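Local coordinates for gasdermin (Bradyrhizobium tropiciagri, PDB 7N50), which probably forms membrane pores that kill the cell as part of bacterial immune defence, at residues Pro26-Ile30 and Gln208-Leu213; Ala83-Gly88 and Phe101-Phe105. All coordinates share one frame. Residue numbers count along the deposited sequence, not the author numbering.

How the interactions relate
Both contacts lie in one gasdermin chain, and interaction 2 is nested inside the chain loop that interaction 1 closes. Interaction 1 joins segments 178 residues apart at their closest ends; its centre lies about 7 Å from the centre of the chain, and it is partly buried, with Asp28 exposed. Interaction 2 joins segments only 13 residues apart, on successive helices 80-91 and 98-107; its centre lies about 18 Å from the chain centre, yet six of seven touching residues are buried. Two backbone hydrogen bonds join strands 21-27 and 208-221 in interaction 1, beside an apolar cluster, whereas interaction 2 has no hydrogen bond between its segments and relies on apolar, CH-pi and Met-aromatic contacts.

Interaction 1. Residues Pro26-Ile30 and Gln208-Leu213; sequences PRDNI and QLIFGL
Residues Pro26-Arg27 end strand 21-27 and pair antiparallel with Gln208-Leu213, the start of strand 208-221, in the central mixed sheet. Arg27 and Ile210 form a hydrogen-bonded pair (CA-CA 5.2 Å): Arg27 N donates to Ile210 O at 3.1 Å, and Ile210 N to Arg27 O at 2.7 Å. Pro26 CA lies 3.1 Å from Ile210 O, a CA-H...O contact. Arg27 is almost fully extended (phi/psi -164/-176°), after which the chain leaves the sheet at Asp28 as a loop. On its other edge, strand 208-221 pairs with strand 150-168, where Phe211 (phi/psi -124/-12°) and Gly212 both face Trp158 in a classic beta bulge; strand 208-221 thus lies between strands 21-27 and 150-168.

Arg27 and Ile210 point to the same face of the sheet, whereas Pro26 CB meets Leu209 CB at 4.3 Å. The Arg27 side chain (p, t, p) carries its guanidinium to the C-terminal tail, where NH2 bonds Leu256 O; NE bonds Pro25 O. Ile210 (m, t) has the largest covered area, 107 Å², because the loop curls over its CD1, 3.4 Å from Ile30 O, 3.8 Å from Asp28 C and 4.0 Å from Ile30 CB. Beyond it, Ile30 CG2 (m, t) lies 3.9 Å from Leu213 CD2.

Interaction 2. Residues Ala83-Gly88 and Phe101-Phe105; sequences AASVMG and FSSAF
Ala83-Gly88 of helix 80-91 and Phe101-Phe105 of helix 98-107 belong to successive helices joined by a short connection; Ala83, Ala84 and Gly88 form a small-residue side that packs against two Phe rings. The local axes approach to 9.1 Å, their N-to-C directions 136° apart, and both backbones are regular alpha helix. Ala83 points toward the second helix and places CB 4.0 Å from Phe105 CE2. Ala84 marks the closest backbone approach (CA-CA 4.9 Å to Phe101); its CB lies 3.8 Å from Phe101 CB, 4.1 Å from Phe105 CD2 and 3.4 Å from Ser102 OG, whose hydrogen bond is to Ser98 O. Met87 (m, t, p) meets both rings, each Phe having chi1 m: Phe101 presents a face and Phe105 an edge. Met87 CB sits 3.7 Å from the Phe101 centroid, 14° off the normal, a CH-pi contact; Met87 SD is 4.6 Å from that centroid and 5.3 Å from the Phe105 centroid, giving two Met-aromatic contacts. Gly88 closes the segment with N 3.6 Å from Phe101 CD2. The packed pair rests on strand 112-124, where Ala83 and Phe105 touch Ile113 and Met87 touches Leu115, while Ala104 packs against Ala181 and Leu185 of helix 179-188.

Interaction 1. Residues Pro26-Ile30 and Gln208-Leu213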
loop_
_atom_site.group_PDB
_atom_site.type_symbol
_atom_site.label_atom_id
_atom_site.label_comp_id
_atom_site.label_asym_id
_atom_site.label_seq_id
_atom_site.Cartn_x
_atom_site.Cartn_y
_atom_site.Cartn_z
ATOM N N PRO A 26 -0.571 -4.405 -5.147
ATOM C CA PRO A 26 0.046 -3.253 -5.794
ATOM C C PRO A 26 -0.416 -3.188 -7.242
ATOM O O PRO A 26 -0.788 -4.203 -7.823
ATOM C CB PRO A 26 1.554 -3.546 -5.697
ATOM C CG PRO A 26 1.611 -5.092 -5.566
ATOM C CD PRO A 26 0.389 -5.457 -4.766
ATOM N N ARG A 27 -0.385 -1.987 -7.827
ATOM C CA ARG A 27 -0.999 -1.818 -9.143
ATOM C C ARG A 27 -0.531 -0.529 -9.799
ATOM O O ARG A 27 0.257 0.234 -9.242
ATOM C CB ARG A 27 -2.517 -1.790 -8.995
ATOM C CG ARG A 27 -2.944 -0.587 -8.265
ATOM C CD ARG A 27 -4.374 -0.775 -7.848
ATOM N NE ARG A 27 -4.431 -1.702 -6.728
ATOM C CZ ARG A 27 -5.536 -2.010 -6.076
ATOM N NH1 ARG A 27 -6.717 -1.504 -6.427
ATOM N NH2 ARG A 27 -5.454 -2.823 -5.033
ATOM N N ASP A 28 -1.089 -0.245 -10.973
ATOM C CA ASP A 28 -0.668 0.935 -11.706
ATOM C C ASP A 28 -1.802 1.905 -11.981
ATOM O O ASP A 28 -1.567 2.908 -12.667
ATOM C CB ASP A 28 -0.035 0.521 -13.046
ATOM C CG ASP A 28 0.854 1.576 -13.622
ATOM O OD1 ASP A 28 1.556 2.235 -12.841
ATOM O OD2 ASP A 28 0.890 1.702 -14.861
ATOM N N ASN A 29 -3.027 1.626 -11.528
ATOM C CA ASN A 29 -4.204 2.300 -12.064
ATOM C C ASN A 29 -5.054 2.953 -10.962
ATOM O O ASN A 29 -6.288 2.843 -10.959
ATOM C CB ASN A 29 -5.052 1.326 -12.883
ATOM C CG ASN A 29 -5.579 0.170 -12.071
ATOM O OD1 ASN A 29 -5.140 -0.075 -10.934
ATOM N ND2 ASN A 29 -6.527 -0.580 -12.651
ATOM N N ILE A 30 -4.428 3.692 -10.037
ATOM C CA ILE A 30 -5.128 4.525 -9.058
ATOM C C ILE A 30 -4.571 5.939 -9.157
ATOM O O ILE A 30 -3.363 6.134 -9.332
ATOM C CB ILE A 30 -4.973 4.005 -7.611
ATOM C CG1 ILE A 30 -5.555 2.620 -7.485
ATOM C CG2 ILE A 30 -5.664 4.930 -6.592
ATOM C CD1 ILE A 30 -5.415 2.101 -6.083
ATOM N N GLN A 208 8.000 1.460 -11.139
ATOM C CA GLN A 208 7.397 1.684 -9.831
ATOM C C GLN A 208 5.903 1.372 -9.843
ATOM O O GLN A 208 5.173 1.821 -10.731
ATOM C CB GLN A 208 7.621 3.119 -9.382
ATOM C CG GLN A 208 9.070 3.409 -8.986
ATOM C CD GLN A 208 9.384 4.889 -9.027
ATOM O OE1 GLN A 208 9.028 5.596 -9.991
ATOM N NE2 GLN A 208 10.037 5.378 -7.979
ATOM N N LEU A 209 5.456 0.615 -8.854
ATOM C CA LEU A 209 4.048 0.261 -8.715
ATOM C C LEU A 209 3.473 0.960 -7.502
ATOM O O LEU A 209 4.152 1.127 -6.481
ATOM C CB LEU A 209 3.870 -1.250 -8.558
ATOM C CG LEU A 209 4.151 -2.058 -9.825
ATOM C CD1 LEU A 209 4.171 -3.543 -9.489
ATOM C CD2 LEU A 209 3.094 -1.724 -10.885
ATOM N N ILE A 210 2.180 1.285 -7.582
ATOM C CA ILE A 210 1.481 1.880 -6.443
ATOM C C ILE A 210 1.337 0.846 -5.343
ATOM O O ILE A 210 0.815 -0.248 -5.576
ATOM C CB ILE A 210 0.092 2.376 -6.867
ATOM C CG1 ILE A 210 0.218 3.385 -7.974
ATOM C CG2 ILE A 210 -0.631 2.950 -5.643
ATOM C CD1 ILE A 210 -1.113 3.627 -8.718
ATOM N N PHE A 211 1.760 1.202 -4.135
ATOM C CA PHE A 211 1.674 0.329 -2.974
ATOM C C PHE A 211 0.909 0.958 -1.823
ATOM O O PHE A 211 0.615 0.259 -0.852
ATOM C CB PHE A 211 3.081 -0.074 -2.461
ATOM C CG PHE A 211 3.829 1.042 -1.759
ATOM C CD1 PHE A 211 4.611 1.932 -2.469
ATOM C CD2 PHE A 211 3.725 1.205 -0.388
ATOM C CE1 PHE A 211 5.281 2.971 -1.819
ATOM C CE2 PHE A 211 4.385 2.251 0.283
ATOM C CZ PHE A 211 5.173 3.137 -0.451
ATOM N N GLY A 212 0.627 2.252 -1.873
ATOM C CA GLY A 212 0.024 2.884 -0.709
ATOM C C GLY A 212 -0.710 4.143 -1.100
ATOM O O GLY A 212 -0.439 4.739 -2.155
ATOM N N LEU A 213 -1.669 4.538 -0.248
ATOM C CA LEU A 213 -2.481 5.739 -0.481
ATOM C C LEU A 213 -2.598 6.534 0.804
ATOM O O LEU A 213 -2.816 5.969 1.873
ATOM C CB LEU A 213 -3.910 5.396 -0.942
ATOM C CG LEU A 213 -3.998 4.414 -2.108
ATOM C CD1 LEU A 213 -5.468 3.933 -2.231
ATOM C CD2 LEU A 213 -3.523 5.068 -3.387
#

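Interaction 2. Residues Ala83-Gly88 and Phe101-Phe105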
loop_
_atom_site.group_PDB
_atom_site.type_symbol
_atom_site.label_atom_id
_atom_site.label_comp_id
_atom_site.label_asym_id
_atom_site.label_seq_id
_atom_site.Cartn_x
_atom_site.Cartn_y
_atom_site.Cartn_z
ATOM N N ALA A 83 7.504 -12.144 8.617
ATOM C CA ALA A 83 8.039 -11.689 7.329
ATOM C C ALA A 83 7.409 -12.449 6.164
ATOM O O ALA A 83 7.090 -11.862 5.120
ATOM C CB ALA A 83 9.565 -11.845 7.312
ATOM N N ALA A 84 7.216 -13.756 6.323
ATOM C CA ALA A 84 6.625 -14.538 5.252
ATOM C C ALA A 84 5.187 -14.111 4.999
ATOM O O ALA A 84 4.737 -14.045 3.839
ATOM C CB ALA A 84 6.691 -16.015 5.613
ATOM N N SER A 85 4.451 -13.824 6.074
ATOM C CA SER A 85 3.068 -13.365 5.933
ATOM C C SER A 85 3.009 -12.020 5.232
ATOM O O SER A 85 2.217 -11.826 4.298
ATOM C CB SER A 85 2.414 -13.276 7.314
ATOM O OG SER A 85 2.401 -14.544 7.952
ATOM N N VAL A 86 3.842 -11.068 5.673
ATOM C CA VAL A 86 3.869 -9.726 5.094
ATOM C C VAL A 86 4.289 -9.779 3.628
ATOM O O VAL A 86 3.640 -9.200 2.746
ATOM C CB VAL A 86 4.823 -8.815 5.894
ATOM C CG1 VAL A 86 5.064 -7.508 5.157
ATOM C CG2 VAL A 86 4.291 -8.550 7.313
ATOM N N MET A 87 5.422 -10.417 3.341
ATOM C CA MET A 87 5.892 -10.414 1.965
ATOM C C MET A 87 4.939 -11.172 1.066
ATOM O O MET A 87 4.756 -10.795 -0.099
ATOM C CB MET A 87 7.296 -11.008 1.900
ATOM C CG MET A 87 8.268 -10.104 2.644
ATOM S SD MET A 87 10.016 -10.610 2.471
ATOM C CE MET A 87 10.352 -10.134 0.766
ATOM N N GLY A 88 4.351 -12.253 1.586
ATOM C CA GLY A 88 3.393 -13.007 0.802
ATOM C C GLY A 88 2.159 -12.195 0.469
ATOM O O GLY A 88 1.643 -12.286 -0.639
ATOM N N PHE A 101 7.334 -17.913 0.680
ATOM C CA PHE A 101 8.292 -17.273 1.574
ATOM C C PHE A 101 8.589 -18.132 2.799
ATOM O O PHE A 101 9.746 -18.196 3.234
ATOM C CB PHE A 101 7.791 -15.880 1.959
ATOM C CG PHE A 101 8.046 -14.887 0.889
ATOM C CD1 PHE A 101 9.346 -14.511 0.598
ATOM C CD2 PHE A 101 6.991 -14.316 0.170
ATOM C CE1 PHE A 101 9.626 -13.591 -0.417
ATOM C CE2 PHE A 101 7.260 -13.409 -0.855
ATOM C CZ PHE A 101 8.583 -13.030 -1.130
ATOM N N SER A 102 7.570 -18.800 3.362
ATOM C CA SER A 102 7.819 -19.683 4.507
ATOM C C SER A 102 8.782 -20.799 4.128
ATOM O O SER A 102 9.736 -21.093 4.866
ATOM C CB SER A 102 6.506 -20.271 5.023
ATOM O OG SER A 102 5.740 -19.279 5.684
ATOM N N SER A 103 8.546 -21.437 2.976
ATOM C CA SER A 103 9.466 -22.465 2.497
ATOM C C SER A 103 10.869 -21.905 2.301
ATOM O O SER A 103 11.850 -22.503 2.739
ATOM C CB SER A 103 8.963 -23.062 1.190
ATOM O OG SER A 103 9.899 -24.012 0.709
ATOM N N ALA A 104 10.979 -20.752 1.640
ATOM C CA ALA A 104 12.296 -20.191 1.357
ATOM C C ALA A 104 13.050 -19.862 2.643
ATOM O O ALA A 104 14.246 -20.171 2.778
ATOM C CB ALA A 104 12.163 -18.948 0.470
ATOM N N PHE A 105 12.378 -19.205 3.587
ATOM C CA PHE A 105 13.066 -18.789 4.799
ATOM C C PHE A 105 13.442 -19.993 5.656
ATOM O O PHE A 105 14.524 -20.018 6.255
ATOM C CB PHE A 105 12.179 -17.821 5.573
ATOM C CG PHE A 105 11.955 -16.500 4.892
ATOM C CD1 PHE A 105 12.894 -15.972 4.021
ATOM C CD2 PHE A 105 10.802 -15.765 5.160
ATOM C CE1 PHE A 105 12.678 -14.744 3.380
ATOM C CE2 PHE A 105 10.590 -14.557 4.553
ATOM C CZ PHE A 105 11.529 -14.035 3.660
#